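Local coordinates for xylanase and alpha-amylase inhibitor protein (Scadoxus multiflorus, PDB 3MU7) that probably inhibits both xylanases and alpha-amylases, using a TIM-barrel scaffold of the glycosyl hydrolase family 18 type, at residues A[54-60]-A[110-116]; A[98-102]-A[118-122]. All blocks are in the same frame, centred on the assembly; numbering follows the deposited sequence.

Overall arrangement
Both contacts lie on the same flank of a TIM barrel of the family 18 type, their centres 11 Å apart. Contact 1 joins the start of helix 56-65 to the loop that follows helix 86-101; contact 2 joins the end of helix 86-101 to the start of strand 120-125, where the sequence resembles the catalytic motif of active family 18 chitinases. The segments alternate along the chain, and Arg-111 links the contacts: its backbone N lies 2.8 Å from Asn-99 OD1 and its NH1 3.0 Å from Leu-102 O, both probable hydrogen bonds. A phosphate ion, probably from the crystallisation liquor, lies about 5 Å from the Leu-56 side chain.

Contact 1 of 2, residues A[54-60]-A[110-116]; sequences KGLEPQI and SRPFGNA
Lys-54 and Phe-113 bring their backbones together, CA to CA 4.6 Å, where the start of helix 56-65 meets a loop folded into two successive beta turns, type I from Arg-111 to Gly-114 and type II' from Phe-113 to Ala-116. The Lys-54 side chain bends at chi2 (-73°) and then runs extended alongside the loop, so that its ammonium group meets two consecutive carbonyls: NZ donates to Arg-111 O at 2.8 Å and to Ser-110 O at 3.2 Å. The first bond arrives from above the carbonyl plane, whereas Gly-114 N, which closes the type I turn, reaches Arg-111 O from the opposite face. Arg-111 folds back and directs NE at Gly-114 O, 3.0 Å away, with the acceptor close to the guanidinium plane. Glu-57 extends fully, its CG anti to the backbone N (chi1 178°), and lies beside Asn-115, whose backbone N donates a weak bond of 3.2 Å to Glu-57 OE1. The other carboxylate oxygen, OE2, forms a salt bridge with Lys-61, one turn further along the helix.

Apolar groups fill the buried side. Leu-56 CD1 sits over one face of the Phe-113 ring, offset toward its rim, in a CH-pi contact 4.0 Å from the centroid. Ile-60 crosses the Phe-113 side chain at about a right angle, its CD1 lying 3.7 Å from Phe-113 CD2 and also against the methyl of Ala-116. Phe-100, from helix 86-101, packs edge-to-face with Phe-113. On the loop, the Phe-113 ring and Ala-116 methyl thus make the apolar half of the contact. In the polar half Lys-54 holds two carbonyls and Glu-57 adds one weak bond, a grip on the backbone that depends on how the turns present it.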
ATOM      1  N   LYS A  54     -13.186  14.750   3.318  1.00 10.59           N
ATOM      2  CA  LYS A  54     -14.581  14.607   2.912  1.00 11.44           C
ATOM      3  C   LYS A  54     -14.711  14.674   1.390  1.00 11.15           C
ATOM      4  O   LYS A  54     -15.523  13.961   0.800  1.00 11.29           O
ATOM      5  CB  LYS A  54     -15.467  15.662   3.586  1.00 12.25           C
ATOM      6  CG  LYS A  54     -15.548  15.556   5.109  1.00 14.59           C
ATOM      7  CD  LYS A  54     -16.382  14.361   5.565  1.00 17.27           C
ATOM      8  CE  LYS A  54     -16.701  14.444   7.057  1.00 18.49           C
ATOM      9  NZ  LYS A  54     -17.636  13.365   7.494  1.00 19.57           N
ATOM     10  N   GLY A  55     -13.888  15.514   0.763  1.00 10.93           N
ATOM     11  CA  GLY A  55     -13.877  15.659  -0.689  1.00 10.71           C
ATOM     12  C   GLY A  55     -13.444  14.406  -1.431  1.00 10.70           C
ATOM     13  O   GLY A  55     -13.692  14.273  -2.627  1.00 11.18           O
ATOM     14  N   LEU A  56     -12.800  13.478  -0.730  1.00 10.19           N
ATOM     15  CA  LEU A  56     -12.424  12.212  -1.345  1.00 10.33           C
ATOM     16  C   LEU A  56     -13.610  11.309  -1.617  1.00  9.98           C
ATOM     17  O   LEU A  56     -13.521  10.452  -2.489  1.00 10.01           O
ATOM     18  CB  LEU A  56     -11.396  11.454  -0.498  1.00 10.75           C
ATOM     19  CG  LEU A  56     -10.012  12.083  -0.320  1.00 11.76           C
ATOM     20  CD1 LEU A  56      -9.068  11.089   0.338  1.00 12.45           C
ATOM     21  CD2 LEU A  56      -9.442  12.566  -1.643  1.00 13.42           C
ATOM     22  N   GLU A  57     -14.706  11.480  -0.878  1.00  9.63           N
ATOM     23  CA  GLU A  57     -15.849  10.587  -1.010  1.00  9.80           C
ATOM     24  C   GLU A  57     -16.253  10.299  -2.474  1.00  9.34           C
ATOM     25  O   GLU A  57     -16.247   9.136  -2.888  1.00  9.54           O
ATOM     26  CB  GLU A  57     -17.056  11.062  -0.187  1.00 10.21           C
ATOM     27  CG  GLU A  57     -18.257  10.144  -0.379  1.00 11.82           C
ATOM     28  CD  GLU A  57     -19.491  10.532   0.399  1.00 14.28           C
ATOM     29  OE1 GLU A  57     -19.434  11.440   1.246  1.00 16.28           O
ATOM     30  OE2 GLU A  57     -20.531   9.886   0.163  1.00 16.18           O
ATOM     31  N   PRO A  58     -16.606  11.342  -3.265  1.00  9.09           N
ATOM     32  CA  PRO A  58     -17.040  11.029  -4.634  1.00  8.68           C
ATOM     33  C   PRO A  58     -15.912  10.505  -5.515  1.00  8.49           C
ATOM     34  O   PRO A  58     -16.167   9.766  -6.463  1.00  8.45           O
ATOM     35  CB  PRO A  58     -17.551  12.376  -5.159  1.00  9.00           C
ATOM     36  CG  PRO A  58     -16.880  13.393  -4.328  1.00  9.40           C
ATOM     37  CD  PRO A  58     -16.763  12.779  -2.965  1.00  9.10           C
ATOM     38  N   GLN A  59     -14.678  10.881  -5.195  1.00  8.32           N
ATOM     39  CA  GLN A  59     -13.528  10.429  -5.972  1.00  8.37           C
ATOM     40  C   GLN A  59     -13.247   8.945  -5.749  1.00  7.83           C
ATOM     41  O   GLN A  59     -12.938   8.215  -6.697  1.00  7.73           O
ATOM     42  CB  GLN A  59     -12.300  11.262  -5.640  1.00  8.62           C
ATOM     43  CG  GLN A  59     -12.485  12.754  -5.827  1.00 10.57           C
ATOM     44  CD  GLN A  59     -11.146  13.448  -5.813  1.00 11.51           C
ATOM     45  OE1 GLN A  59     -10.330  13.237  -6.705  1.00 11.11           O
ATOM     46  NE2 GLN A  59     -10.885  14.242  -4.770  1.00 13.65           N
ATOM     47  N   ILE A  60     -13.368   8.508  -4.499  1.00  7.46           N
ATOM     48  CA  ILE A  60     -13.254   7.094  -4.157  1.00  7.33           C
ATOM     49  C   ILE A  60     -14.319   6.303  -4.923  1.00  7.31           C
ATOM     50  O   ILE A  60     -14.027   5.281  -5.551  1.00  7.21           O
ATOM     51  CB  ILE A  60     -13.428   6.877  -2.634  1.00  7.54           C
ATOM     52  CG1 ILE A  60     -12.235   7.444  -1.863  1.00  8.12           C
ATOM     53  CG2 ILE A  60     -13.591   5.401  -2.318  1.00  7.93           C
ATOM     54  CD1 ILE A  60     -12.541   7.761  -0.407  1.00  8.59           C
ATOM     55  N   SER A 110     -17.024   9.579  12.829  1.00 17.73           N
ATOM     56  CA  SER A 110     -16.366  10.734  12.208  1.00 17.03           C
ATOM     57  C   SER A 110     -16.413  10.691  10.650  1.00 16.13           C
ATOM     58  O   SER A 110     -16.414  11.745  10.012  1.00 16.89           O
ATOM     59  CB  SER A 110     -14.934  10.898  12.723  1.00 17.37           C
ATOM     60  OG  SER A 110     -14.148   9.769  12.393  1.00 18.22           O
ATOM     61  N   ARG A 111     -16.484   9.465  10.062  1.00 14.99           N
ATOM     62  CA  ARG A 111     -16.521   9.317   8.605  1.00 13.61           C
ATOM     63  C   ARG A 111     -15.561  10.298   7.867  1.00 12.18           C
ATOM     64  O   ARG A 111     -15.998  11.167   7.116  1.00 11.53           O
ATOM     65  CB  ARG A 111     -17.937   9.508   8.039  1.00 14.12           C
ATOM     66  CG  ARG A 111     -19.047   8.748   8.756  1.00 15.15           C
ATOM     67  CD  ARG A 111     -18.886   7.231   8.649  1.00 14.82           C
ATOM     68  NE  ARG A 111     -18.822   6.734   7.264  1.00 14.50           N
ATOM     69  CZ  ARG A 111     -18.910   5.443   6.952  1.00 13.18           C
ATOM     70  NH1 ARG A 111     -19.053   4.532   7.900  1.00 12.04           N
ATOM     71  NH2 ARG A 111     -18.851   5.077   5.669  1.00 14.30           N
ATOM     72  N   PRO A 112     -14.273  10.121   8.084  1.00 11.38           N
ATOM     73  CA  PRO A 112     -13.335  11.025   7.400  1.00 11.24           C
ATOM     74  C   PRO A 112     -13.547  11.169   5.923  1.00 10.91           C
ATOM     75  O   PRO A 112     -13.409  12.269   5.389  1.00 11.60           O
ATOM     76  CB  PRO A 112     -11.985  10.562   7.927  1.00 11.42           C
ATOM     77  CG  PRO A 112     -12.318  10.243   9.355  1.00 11.99           C
ATOM     78  CD  PRO A 112     -13.768   9.907   9.452  1.00 11.43           C
ATOM     79  N   PHE A 113     -13.858  10.066   5.239  1.00 10.13           N
ATOM     80  CA  PHE A 113     -14.104  10.098   3.792  1.00  9.99           C
ATOM     81  C   PHE A 113     -15.599  10.008   3.492  1.00  9.88           C
ATOM     82  O   PHE A 113     -16.011   9.490   2.445  1.00 10.14           O
ATOM     83  CB  PHE A 113     -13.360   8.952   3.101  1.00  9.85           C
ATOM     84  CG  PHE A 113     -11.872   8.953   3.242  1.00  9.36           C
ATOM     85  CD1 PHE A 113     -11.177  10.113   3.612  1.00 10.25           C
ATOM     86  CD2 PHE A 113     -11.158   7.779   3.024  1.00  9.86           C
ATOM     87  CE1 PHE A 113      -9.779  10.081   3.744  1.00 10.94           C
ATOM     88  CE2 PHE A 113      -9.771   7.743   3.168  1.00 10.39           C
ATOM     89  CZ  PHE A 113      -9.076   8.899   3.524  1.00 10.28           C
ATOM     90  N   GLY A 114     -16.419  10.505   4.418  1.00 10.12           N
ATOM     91  CA  GLY A 114     -17.858  10.479   4.207  1.00 10.30           C
ATOM     92  C   GLY A 114     -18.421   9.075   4.116  1.00 10.51           C
ATOM     93  O   GLY A 114     -17.974   8.166   4.792  1.00 10.53           O
ATOM     94  N   ASN A 115     -19.420   8.908   3.257  1.00 10.90           N
ATOM     95  CA  ASN A 115     -20.117   7.632   3.121  1.00 11.55           C
ATOM     96  C   ASN A 115     -19.460   6.621   2.182  1.00 11.13           C
ATOM     97  O   ASN A 115     -20.019   5.565   1.911  1.00 11.27           O
ATOM     98  CB  ASN A 115     -21.583   7.866   2.741  1.00 12.65           C
ATOM     99  CG  ASN A 115     -22.348   8.595   3.826  1.00 15.51           C
ATOM    100  OD1 ASN A 115     -21.913   8.651   4.979  1.00 18.51           O
ATOM    101  ND2 ASN A 115     -23.493   9.156   3.467  1.00 18.98           N
ATOM    102  N   ALA A 116     -18.266   6.947   1.694  1.00 10.41           N
ATOM    103  CA  ALA A 116     -17.472   5.978   0.943  1.00  9.81           C
ATOM    104  C   ALA A 116     -17.145   4.774   1.819  1.00  9.05           C
ATOM    105  O   ALA A 116     -16.986   4.904   3.044  1.00  9.13           O
ATOM    106  CB  ALA A 116     -16.201   6.617   0.445  1.00 10.19           C
TER

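Contact 2 of 2, residues A[98-102]-A[118-122]; sequences KNFLL and LDGID
Leu-118 begins the second segment with a hydrogen bond to the end of helix 86-101: its backbone N donates to Phe-100 O at 2.8 Å, almost straight in line with the carbonyl. The acceptor lies in a wider pi-type turn that spans 98-101. The Leu-118 side chain runs beside that of Phe-100, pointing the same way, and with CG anti to its own carbonyl carbon (chi1 -60°) it places CD1 3.9 Å from Phe-100 CD1 and close to Phe-100 CB. The carbonyl of Leu-118 takes part in a second, water-mediated link. One water lies 2.8 Å from Leu-118 O and equally far from Leu-101 O and bridges the two carbonyls, so the helix end and the residue leading into the strand are joined by one direct bond and one bridge.

Asp-119 directs its carboxylate elsewhere, with OD2 accepting from Gln-64 and from the backbone of Val-70. At Gly-120 the backbone itself meets the helix, Leu-101 CD2 approaching its CA at 4.0 Å. Ile-121 then crosses Leu-101 at a slant; its CG1 lies 3.8 Å from Leu-101 CD1, while its CD1 reaches both methyls of that leucine. Asp-122, the last residue, turns to other partners, hydrogen-bonded through OD2 to Tyr-8 and Ser-73 and through OD1 to Thr-153 and Trp-178. Asp-119 to Asp-122 correspond to the start of the DGxDxDxE motif, which carries the catalytic glutamate in active family 18 chitinases.

All five touching residues are buried, as expected where a helix of a TIM barrel packs on its strands. Strand 120-125 runs parallel between strands 69-76 and 151-154, and Leu-72 of the former touches both Phe-100 and Leu-118, while Leu-101 also rests on Phe-150, next to the latter.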
ATOM      1  N   LYS A  98     -15.517   0.792  11.519  1.00  9.42           N
ATOM      2  CA  LYS A  98     -16.724   1.613  11.569  1.00 10.40           C
ATOM      3  C   LYS A  98     -16.682   2.774  10.586  1.00 10.37           C
ATOM      4  O   LYS A  98     -17.697   3.122   9.986  1.00 11.48           O
ATOM      5  CB  LYS A  98     -16.948   2.157  12.980  1.00 11.25           C
ATOM      6  CG  LYS A  98     -17.399   1.112  13.986  1.00 13.64           C
ATOM      7  CD  LYS A  98     -17.771   1.767  15.306  1.00 17.34           C
ATOM      8  CE  LYS A  98     -18.398   0.774  16.271  1.00 19.66           C
ATOM      9  NZ  LYS A  98     -18.883   1.440  17.514  1.00 21.96           N
ATOM     10  N   ASN A  99     -15.511   3.378  10.416  1.00  9.48           N
ATOM     11  CA  ASN A  99     -15.418   4.616   9.646  1.00  9.76           C
ATOM     12  C   ASN A  99     -15.091   4.467   8.171  1.00  9.33           C
ATOM     13  O   ASN A  99     -15.431   5.352   7.382  1.00 10.07           O
ATOM     14  CB  ASN A  99     -14.444   5.576  10.304  1.00 10.13           C
ATOM     15  CG  ASN A  99     -15.026   6.213  11.531  1.00 11.08           C
ATOM     16  OD1 ASN A  99     -15.923   7.048  11.431  1.00 13.22           O
ATOM     17  ND2 ASN A  99     -14.537   5.818  12.703  1.00 13.07           N
ATOM     18  N   PHE A 100     -14.442   3.365   7.801  1.00  8.78           N
ATOM     19  CA  PHE A 100     -13.937   3.189   6.441  1.00  8.67           C
ATOM     20  C   PHE A 100     -14.398   1.904   5.773  1.00  8.82           C
ATOM     21  O   PHE A 100     -14.450   1.852   4.551  1.00  9.84           O
ATOM     22  CB  PHE A 100     -12.400   3.234   6.415  1.00  8.69           C
ATOM     23  CG  PHE A 100     -11.813   4.534   6.895  1.00  7.89           C
ATOM     24  CD1 PHE A 100     -11.710   5.634   6.043  1.00  8.70           C
ATOM     25  CD2 PHE A 100     -11.341   4.654   8.198  1.00  9.34           C
ATOM     26  CE1 PHE A 100     -11.157   6.838   6.495  1.00  8.76           C
ATOM     27  CE2 PHE A 100     -10.789   5.844   8.653  1.00  9.81           C
ATOM     28  CZ  PHE A 100     -10.695   6.938   7.800  1.00  9.39           C
ATOM     29  N   LEU A 101     -14.705   0.866   6.544  1.00  8.35           N
ATOM     30  CA  LEU A 101     -14.938  -0.452   5.948  1.00  9.00           C
ATOM     31  C   LEU A 101     -16.392  -0.893   5.948  1.00  9.58           C
ATOM     32  O   LEU A 101     -16.735  -1.926   5.372  1.00 10.35           O
ATOM     33  CB  LEU A 101     -14.042  -1.497   6.618  1.00  8.68           C
ATOM     34  CG  LEU A 101     -12.536  -1.212   6.536  1.00  8.40           C
ATOM     35  CD1 LEU A 101     -11.760  -2.164   7.427  1.00  9.57           C
ATOM     36  CD2 LEU A 101     -12.023  -1.286   5.096  1.00  9.48           C
ATOM     37  N   LEU A 102     -17.232  -0.094   6.596  1.00 10.47           N
ATOM     38  CA  LEU A 102     -18.667  -0.328   6.654  1.00 11.63           C
ATOM     39  C   LEU A 102     -19.389   0.925   6.186  1.00 12.26           C
ATOM     40  O   LEU A 102     -18.842   2.020   6.290  1.00 11.93           O
ATOM     41  CB  LEU A 102     -19.094  -0.631   8.090  1.00 11.45           C
ATOM     42  CG  LEU A 102     -18.654  -1.948   8.723  1.00 12.71           C
ATOM     43  CD1 LEU A 102     -19.030  -1.931  10.193  1.00 14.06           C
ATOM     44  CD2 LEU A 102     -19.288  -3.140   8.022  1.00 14.16           C
ATOM     45  N   LEU A 118     -14.335   1.800   1.781  1.00  7.84           N
ATOM     46  CA  LEU A 118     -13.073   1.419   1.159  1.00  7.70           C
ATOM     47  C   LEU A 118     -12.973  -0.077   0.927  1.00  7.39           C
ATOM     48  O   LEU A 118     -13.709  -0.871   1.523  1.00  8.39           O
ATOM     49  CB  LEU A 118     -11.896   1.899   2.004  1.00  8.00           C
ATOM     50  CG  LEU A 118     -11.799   3.401   2.244  1.00  7.99           C
ATOM     51  CD1 LEU A 118     -10.486   3.695   2.932  1.00  9.45           C
ATOM     52  CD2 LEU A 118     -11.906   4.188   0.947  1.00 10.32           C
ATOM     53  N   ASP A 119     -12.042  -0.455   0.056  1.00  7.25           N
ATOM     54  CA  ASP A 119     -11.828  -1.844  -0.297  1.00  7.13           C
ATOM     55  C   ASP A 119     -10.829  -2.573   0.585  1.00  7.04           C
ATOM     56  O   ASP A 119     -10.606  -3.763   0.394  1.00  7.61           O
ATOM     57  CB  ASP A 119     -11.428  -1.939  -1.759  1.00  7.70           C
ATOM     58  CG  ASP A 119     -12.496  -1.392  -2.666  1.00  7.96           C
ATOM     59  OD1 ASP A 119     -13.573  -2.022  -2.739  1.00 10.09           O
ATOM     60  OD2 ASP A 119     -12.279  -0.322  -3.263  1.00  8.13           O
ATOM     61  N   GLY A 120     -10.233  -1.876   1.547  1.00  6.60           N
ATOM     62  CA  GLY A 120      -9.308  -2.529   2.456  1.00  6.99           C
ATOM     63  C   GLY A 120      -8.345  -1.587   3.129  1.00  6.33           C
ATOM     64  O   GLY A 120      -8.408  -0.361   2.950  1.00  6.38           O
ATOM     65  N   ILE A 121      -7.447  -2.196   3.902  1.00  5.96           N
ATOM     66  CA  ILE A 121      -6.459  -1.496   4.713  1.00  6.04           C
ATOM     67  C   ILE A 121      -5.070  -2.000   4.376  1.00  5.95           C
ATOM     68  O   ILE A 121      -4.839  -3.212   4.319  1.00  6.13           O
ATOM     69  CB  ILE A 121      -6.719  -1.712   6.236  1.00  6.00           C
ATOM     70  CG1 ILE A 121      -8.141  -1.286   6.649  1.00  6.73           C
ATOM     71  CG2 ILE A 121      -5.634  -1.036   7.084  1.00  6.66           C
ATOM     72  CD1 ILE A 121      -8.455   0.184   6.436  1.00  7.41           C
ATOM     73  N   ASP A 122      -4.158  -1.056   4.179  1.00  5.44           N
ATOM     74  CA  ASP A 122      -2.761  -1.338   3.879  1.00  5.83           C
ATOM     75  C   ASP A 122      -1.894  -1.025   5.097  1.00  5.85           C
ATOM     76  O   ASP A 122      -1.944   0.081   5.635  1.00  6.18           O
ATOM     77  CB  ASP A 122      -2.337  -0.480   2.686  1.00  5.82           C
ATOM     78  CG  ASP A 122      -0.872  -0.606   2.355  1.00  5.58           C
ATOM     79  OD1 ASP A 122      -0.440  -1.716   1.978  1.00  6.72           O
ATOM     80  OD2 ASP A 122      -0.161   0.416   2.440  1.00  5.88           O
TER
HETATM   81  O   HOH W   1     -15.097  -2.656   3.157  1.00 13.33           O